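PDB 2ZWS: neutral ceramidase from Pseudomonas aeruginosa, which hydrolyses the N-acyl linkage of ceramides to give sphingosine and a free fatty acid, and can also run the reaction in the direction of ceramide synthesis. Local coordinates for residues G537-V542 with T599-I604. Numbering follows the deposited sequence.
Sequences GDKVTV and TISWSI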
loop_
_atom_site.group_PDB
_atom_site.type_symbol
_atom_site.label_atom_id
_atom_site.label_comp_id
_atom_site.label_asym_id
_atom_site.label_seq_id
_atom_site.Cartn_x
_atom_site.Cartn_y
_atom_site.Cartn_z
ATOM N N GLY A 537 13.834 15.784 22.908
ATOM C CA GLY A 537 12.483 16.281 22.744
ATOM C C GLY A 537 12.440 17.509 21.855
ATOM O O GLY A 537 11.379 17.879 21.372
ATOM N N ASP A 538 13.595 18.148 21.649
ATOM C CA ASP A 538 13.662 19.304 20.764
ATOM C C ASP A 538 13.691 18.879 19.309
ATOM O O ASP A 538 14.216 17.806 18.968
ATOM C CB ASP A 538 14.918 20.138 21.048
ATOM C CG ASP A 538 14.849 20.913 22.372
ATOM O OD1 ASP A 538 15.907 21.438 22.781
ATOM O OD2 ASP A 538 13.765 21.018 22.996
ATOM N N LYS A 539 13.185 19.757 18.441
ATOM C CA LYS A 539 13.291 19.552 17.001
ATOM C C LYS A 539 14.402 20.419 16.399
ATOM O O LYS A 539 14.398 21.641 16.570
ATOM C CB LYS A 539 11.959 19.885 16.341
ATOM C CG LYS A 539 11.845 19.514 14.867
ATOM C CD LYS A 539 10.492 20.040 14.362
ATOM C CE LYS A 539 9.984 19.234 13.170
ATOM N NZ LYS A 539 8.834 19.930 12.509
ATOM N N VAL A 540 15.347 19.773 15.715
ATOM C CA VAL A 540 16.425 20.447 14.968
ATOM C C VAL A 540 15.922 20.695 13.536
ATOM O O VAL A 540 15.457 19.755 12.882
ATOM C CB VAL A 540 17.706 19.562 14.907
ATOM C CG1 VAL A 540 18.853 20.258 14.134
ATOM C CG2 VAL A 540 18.164 19.180 16.307
ATOM N N THR A 541 15.992 21.943 13.063
ATOM C CA THR A 541 15.628 22.247 11.668
ATOM C C THR A 541 16.780 22.963 10.975
ATOM O O THR A 541 17.322 23.970 11.467
ATOM C CB THR A 541 14.279 23.036 11.509
ATOM O OG1 THR A 541 13.914 23.156 10.117
ATOM C CG2 THR A 541 14.380 24.407 12.089
ATOM N N VAL A 542 17.170 22.397 9.840
ATOM C CA VAL A 542 18.223 22.961 9.010
ATOM C C VAL A 542 17.759 23.013 7.555
ATOM O O VAL A 542 16.705 22.459 7.211
ATOM C CB VAL A 542 19.531 22.135 9.109
ATOM C CG1 VAL A 542 20.034 22.058 10.568
ATOM C CG2 VAL A 542 19.354 20.730 8.492
ATOM N N THR A 599 14.535 21.410 3.330
ATOM C CA THR A 599 14.471 21.671 4.758
ATOM C C THR A 599 14.392 20.311 5.438
ATOM O O THR A 599 13.550 19.481 5.077
ATOM C CB THR A 599 13.244 22.517 5.128
ATOM O OG1 THR A 599 13.263 23.757 4.391
ATOM C CG2 THR A 599 13.236 22.827 6.639
ATOM N N ILE A 600 15.302 20.086 6.371
ATOM C CA ILE A 600 15.444 18.793 7.031
ATOM C C ILE A 600 15.289 19.000 8.526
ATOM O O ILE A 600 15.877 19.905 9.120
ATOM C CB ILE A 600 16.785 18.151 6.689
ATOM C CG1 ILE A 600 16.792 17.713 5.219
ATOM C CG2 ILE A 600 17.093 17.001 7.638
ATOM C CD1 ILE A 600 18.181 17.593 4.627
ATOM N N SER A 601 14.467 18.164 9.143
ATOM C CA SER A 601 14.295 18.270 10.577
ATOM C C SER A 601 14.512 16.948 11.258
ATOM O O SER A 601 14.318 15.875 10.648
ATOM C CB SER A 601 12.912 18.809 10.907
ATOM O OG SER A 601 11.907 17.929 10.454
ATOM N N TRP A 602 14.899 17.034 12.527
ATOM C CA TRP A 602 15.099 15.857 13.370
ATOM C C TRP A 602 14.489 16.147 14.729
ATOM O O TRP A 602 14.929 17.062 15.437
ATOM C CB TRP A 602 16.590 15.571 13.512
ATOM C CG TRP A 602 16.927 14.337 14.342
ATOM C CD1 TRP A 602 16.240 13.154 14.371
ATOM C CD2 TRP A 602 18.061 14.172 15.226
ATOM N NE1 TRP A 602 16.885 12.255 15.226
ATOM C CE2 TRP A 602 17.985 12.859 15.763
ATOM C CE3 TRP A 602 19.125 15.009 15.626
ATOM C CZ2 TRP A 602 18.936 12.348 16.674
ATOM C CZ3 TRP A 602 20.093 14.484 16.532
ATOM C CH2 TRP A 602 19.979 13.169 17.037
ATOM N N SER A 603 13.478 15.374 15.102
ATOM C CA SER A 603 12.936 15.448 16.447
ATOM C C SER A 603 13.705 14.451 17.301
ATOM O O SER A 603 13.602 13.244 17.088
ATOM C CB SER A 603 11.445 15.144 16.412
ATOM O OG SER A 603 10.769 16.126 15.629
ATOM N N ILE A 604 14.495 14.961 18.251
ATOM C CA ILE A 604 15.459 14.134 18.995
ATOM C C ILE A 604 14.707 13.270 20.003
ATOM O O ILE A 604 14.111 13.806 20.939
ATOM C CB ILE A 604 16.509 15.026 19.735
ATOM C CG1 ILE A 604 17.250 15.935 18.754
ATOM C CG2 ILE A 604 17.499 14.158 20.499
ATOM C CD1 ILE A 604 17.811 17.186 19.393
HETATM O O HOH W 1 10.377 17.291 18.672
HETATM O O HOH W 2 9.864 19.496 9.859
#
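Val540 meets Ile604 through their methyl tips, CG2 of the valine lying 3.7 Å from CD1 of the isoleucine, with the two side chains set aslant. The valine methyl is anti to its carbonyl carbon, which turns it toward Ile604 and also brings it 4.3 Å from CE3 of Trp602. The indole itself swings away from the neighbouring strand, and Ile604 CG1 sits 3.7 Å above one face of its ring, near the rim. Farther along the same apolar face, CG2 of Val542 rests against CB of Ile600. Ile615 and Phe639 of the facing sheet cover this face, and Tyr613 meets the tryptophan with its ring plane inclined.

The other face is polar. Lys539 leaves the backbone with CG anti to N (chi1 -171°) and runs extended alongside the partner strand, passing CG 3.6 Å from Ser603 OG and then CE beside Ser601 OG. One water accepts from Lys539 NZ and is also bonded to Ser601 OG, at 2.6 Å, so ammonium and hydroxyl are joined indirectly. In one of its two conformers, Thr541 OG1 lies against the CG2 methyl of Thr599.

Between the faces, antiparallel backbones exchange paired hydrogen bonds at Val540–Trp602 and Val542–Ile600. The pairing runs on past the strand ends: Ile604 N donates almost straight to Asp538 O (176° at the hydrogen), and Gly537 N reaches Ile604 O at 2.8 Å. Gly537, with phi 100°, adopts a backbone shape suited to glycine, while Asp538 OD1 takes a hydrogen bond from Arg535 N.

Trp602 also packs on Thr584, a magnesium ligand, and this end of the strand pair lies near that metal site. Such two-faced strand pairing, with an apolar face turned to the second sheet and a polar face turned from it, is characteristic of a beta-sandwich, here the C-terminal domain of neutral ceramidase.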